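Local coordinates for protein endonuclease 2 (Arabidopsis thaliana, PDB 4CWM) that cleaves RNA and single-stranded DNA, and double-stranded DNA less readily, as a divalent-metal-dependent endonuclease releasing 5'-phosphorylated products, at residues Thr93-Ser98 with Ser107-Thr112. Numbering follows the deposited sequence.
Sequences TTQLLS and SQYNLT. With NAG (2-acetamido-2-deoxy-beta-D-glucopyranose), chain D; NAG (2-acetamido-2-deoxy-beta-D-glucopyranose), chain C; NAG (2-acetamido-2-deoxy-beta-D-glucopyranose), chain B.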
loop_
_atom_site.group_PDB
_atom_site.type_symbol
_atom_site.label_atom_id
_atom_site.label_comp_id
_atom_site.label_asym_id
_atom_site.label_seq_id
_atom_site.Cartn_x
_atom_site.Cartn_y
_atom_site.Cartn_z
ATOM N N THR A 93 5.674 2.395 -13.401
ATOM C CA THR A 93 6.121 3.809 -13.388
ATOM C C THR A 93 6.903 4.118 -14.669
ATOM O O THR A 93 6.731 5.172 -15.271
ATOM C CB THR A 93 7.035 4.107 -12.177
ATOM O OG1 THR A 93 8.120 3.190 -12.193
ATOM C CG2 THR A 93 6.296 3.957 -10.873
ATOM N N THR A 94 7.762 3.180 -15.069
ATOM C CA THR A 94 8.510 3.242 -16.328
ATOM C C THR A 94 7.583 3.421 -17.532
ATOM O O THR A 94 7.810 4.296 -18.366
ATOM C CB THR A 94 9.361 1.967 -16.510
ATOM O OG1 THR A 94 10.379 1.927 -15.494
ATOM C CG2 THR A 94 10.041 1.911 -17.888
ATOM N N GLN A 95 6.535 2.614 -17.615
ATOM C CA GLN A 95 5.524 2.797 -18.657
ATOM C C GLN A 95 4.938 4.218 -18.628
ATOM O O GLN A 95 4.812 4.844 -19.680
ATOM C CB GLN A 95 4.378 1.779 -18.511
ATOM C CG GLN A 95 4.799 0.348 -18.807
ATOM C CD GLN A 95 3.739 -0.676 -18.471
ATOM O OE1 GLN A 95 2.546 -0.420 -18.592
ATOM N NE2 GLN A 95 4.177 -1.856 -18.040
ATOM N N LEU A 96 4.577 4.721 -17.442
ATOM C CA LEU A 96 3.925 6.035 -17.384
ATOM C C LEU A 96 4.879 7.154 -17.822
ATOM O O LEU A 96 4.417 8.202 -18.209
ATOM C CB LEU A 96 3.322 6.341 -16.010
ATOM C CG LEU A 96 2.136 5.508 -15.517
ATOM C CD1 LEU A 96 1.973 5.680 -14.024
ATOM C CD2 LEU A 96 0.840 5.874 -16.213
ATOM N N LEU A 97 6.194 6.910 -17.792
ATOM C CA LEU A 97 7.166 7.828 -18.422
ATOM C C LEU A 97 6.911 8.057 -19.915
ATOM O O LEU A 97 7.328 9.071 -20.449
ATOM C CB LEU A 97 8.605 7.344 -18.238
ATOM C CG LEU A 97 9.129 7.379 -16.810
ATOM C CD1 LEU A 97 10.501 6.729 -16.747
ATOM C CD2 LEU A 97 9.158 8.815 -16.273
ATOM N N SER A 98 6.220 7.135 -20.573
ATOM C CA SER A 98 5.859 7.297 -21.978
ATOM C C SER A 98 4.685 8.246 -22.269
ATOM O O SER A 98 4.486 8.624 -23.424
ATOM C CB SER A 98 5.519 5.935 -22.595
ATOM O OG SER A 98 6.616 5.063 -22.493
ATOM N N SER A 107 2.688 3.306 -26.413
ATOM C CA SER A 107 3.083 2.291 -27.384
ATOM C C SER A 107 2.269 1.002 -27.195
ATOM O O SER A 107 1.065 0.990 -27.459
ATOM C CB SER A 107 4.599 2.027 -27.315
ATOM O OG SER A 107 4.944 1.220 -26.202
ATOM N N GLN A 108 2.902 -0.075 -26.737
ATOM C CA GLN A 108 2.186 -1.351 -26.585
ATOM C C GLN A 108 1.287 -1.349 -25.338
ATOM O O GLN A 108 0.435 -2.237 -25.195
ATOM C CB GLN A 108 3.177 -2.543 -26.523
ATOM C CG GLN A 108 2.708 -3.827 -27.235
ATOM C CD GLN A 108 2.367 -4.985 -26.302
ATOM O OE1 GLN A 108 3.259 -5.632 -25.736
ATOM N NE2 GLN A 108 1.071 -5.273 -26.160
ATOM N N TYR A 109 1.475 -0.358 -24.452
ATOM C CA TYR A 109 0.927 -0.412 -23.090
ATOM C C TYR A 109 -0.283 0.497 -22.838
ATOM O O TYR A 109 -0.348 1.632 -23.306
ATOM C CB TYR A 109 2.026 -0.111 -22.062
ATOM C CG TYR A 109 3.105 -1.173 -21.965
ATOM C CD1 TYR A 109 2.787 -2.501 -21.656
ATOM C CD2 TYR A 109 4.444 -0.854 -22.160
ATOM C CE1 TYR A 109 3.778 -3.480 -21.555
ATOM C CE2 TYR A 109 5.447 -1.824 -22.056
ATOM C CZ TYR A 109 5.109 -3.132 -21.756
ATOM O OH TYR A 109 6.092 -4.089 -21.675
ATOM N N ASN A 110 -1.238 -0.029 -22.087
ATOM C CA ASN A 110 -2.405 0.718 -21.666
ATOM C C ASN A 110 -2.016 1.537 -20.443
ATOM O O ASN A 110 -1.780 0.972 -19.359
ATOM C CB ASN A 110 -3.533 -0.259 -21.351
ATOM C CG ASN A 110 -4.830 0.420 -20.976
ATOM O OD1 ASN A 110 -4.852 1.535 -20.444
ATOM N ND2 ASN A 110 -5.947 -0.275 -21.270
ATOM N N LEU A 111 -1.932 2.856 -20.625
ATOM C CA LEU A 111 -1.441 3.735 -19.582
ATOM C C LEU A 111 -2.529 4.011 -18.540
ATOM O O LEU A 111 -2.207 4.427 -17.424
ATOM C CB LEU A 111 -0.864 5.044 -20.158
ATOM C CG LEU A 111 0.386 4.962 -21.067
ATOM C CD1 LEU A 111 1.144 6.274 -21.050
ATOM C CD2 LEU A 111 1.353 3.845 -20.691
ATOM N N THR A 112 -3.802 3.767 -18.868
ATOM C CA THR A 112 -4.827 3.752 -17.798
ATOM C C THR A 112 -4.579 2.600 -16.806
ATOM O O THR A 112 -4.718 2.781 -15.604
ATOM C CB THR A 112 -6.290 3.724 -18.319
ATOM O OG1 THR A 112 -6.586 4.968 -18.936
ATOM C CG2 THR A 112 -7.251 3.562 -17.169
HETATM C C1 NAG D . -7.298 0.132 -20.982
HETATM C C2 NAG D . -8.382 -0.076 -22.039
HETATM C C3 NAG D . -9.734 0.358 -21.490
HETATM C C4 NAG D . -10.014 -0.442 -20.227
HETATM C C5 NAG D . -8.868 -0.248 -19.245
HETATM C C6 NAG D . -9.053 -1.082 -17.981
HETATM C C7 NAG D . -7.799 -0.007 -24.451
HETATM C C8 NAG D . -8.062 -1.476 -24.594
HETATM N N2 NAG D . -7.982 0.602 -23.268
HETATM O O3 NAG D . -10.769 0.111 -22.420
HETATM O O4 NAG D . -11.238 -0.021 -19.655
HETATM O O5 NAG D . -7.660 -0.626 -19.855
HETATM O O6 NAG D . -8.617 -2.416 -18.198
HETATM O O7 NAG D . -7.441 0.621 -25.448
HETATM C C1 NAG C . 4.697 -5.084 -16.776
HETATM C C2 NAG C . 4.437 -6.443 -16.115
HETATM C C3 NAG C . 4.046 -7.433 -17.227
HETATM C C4 NAG C . 2.793 -6.896 -17.930
HETATM C C5 NAG C . 2.933 -5.406 -18.266
HETATM C C6 NAG C . 1.618 -4.715 -18.660
HETATM C C7 NAG C . 5.784 -6.713 -14.011
HETATM C C8 NAG C . 4.848 -5.892 -13.181
HETATM N N2 NAG C . 5.555 -6.931 -15.309
HETATM O O3 NAG C . 3.804 -8.698 -16.629
HETATM O O4 NAG C . 2.640 -7.483 -19.200
HETATM O O5 NAG C . 3.477 -4.655 -17.222
HETATM O O6 NAG C . 0.633 -4.906 -17.662
HETATM O O7 NAG C . 6.768 -7.199 -13.454
HETATM C C1 NAG B . 1.969 -8.732 -19.245
HETATM C C2 NAG B . 1.503 -8.947 -20.692
HETATM C C3 NAG B . 0.661 -10.228 -20.682
HETATM C C4 NAG B . 1.546 -11.368 -20.236
HETATM C C5 NAG B . 2.123 -11.058 -18.850
HETATM C C6 NAG B . 2.963 -12.233 -18.364
HETATM C C7 NAG B . 1.281 -6.862 -22.067
HETATM C C8 NAG B . 0.334 -5.837 -22.622
HETATM N N2 NAG B . 0.760 -7.849 -21.295
HETATM O O3 NAG B . 0.087 -10.552 -21.928
HETATM O O4 NAG B . 0.785 -12.544 -20.164
HETATM O O5 NAG B . 2.806 -9.815 -18.841
HETATM O O6 NAG B . 3.760 -11.931 -17.244
HETATM O O7 NAG B . 2.471 -6.713 -22.303
HETATM O O HOH W 1 -0.150 -1.274 -18.238
#
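The carboxamide of Gln95 lies stacked on one face of the Tyr109 ring: the two planes are 10° apart and CD of Gln95 sits 3.6 Å above the ring plane, displaced toward its rim. Over that same face Gln95 CG makes a CH-pi contact, 4.0 Å from the ring centroid of Tyr109. At CE1 the ring meets sugar obliquely, both C6 of the chain C NAG and O7 of the chain B NAG. The contact is a helix-loop-helix connection of the S1/P1 nuclease fold, joining the C-terminal part of helix 85-96 to the start of helix 111-124, where Asn110 is the N-cap residue and its OD1 accepts a bond from Glu113 N. With CG of Gln95 anti to the carbonyl carbon (chi1 -68°) and the chain extended beyond it, CG and the amide both come over the ring. The amide is gripped at both ends: NE2 donates to Asn91 OD1 and to O5 of the chain C NAG (3.0 Å, bent at 140°), while OE1 accepts from a water. Replacing Tyr109, a substrate-binding residue, by an alanine would probably leave the Gln95 amide without the ring it stacks on and remove an aromatic contact from the chain C and chain B NAG residues. Beside this stack, Leu111 sets CD2 3.7 Å from Gln95 O, and Leu96 CD2 approaches Leu111 O at 3.6 Å; Leu28 of helix 19-28 touches both leucines. Asn110 itself carries the chain D NAG through an ND2-C1 bond, and the bridging water donates to Gln95 OE1 at 2.9 Å and to Asn110 O at 3.0 Å.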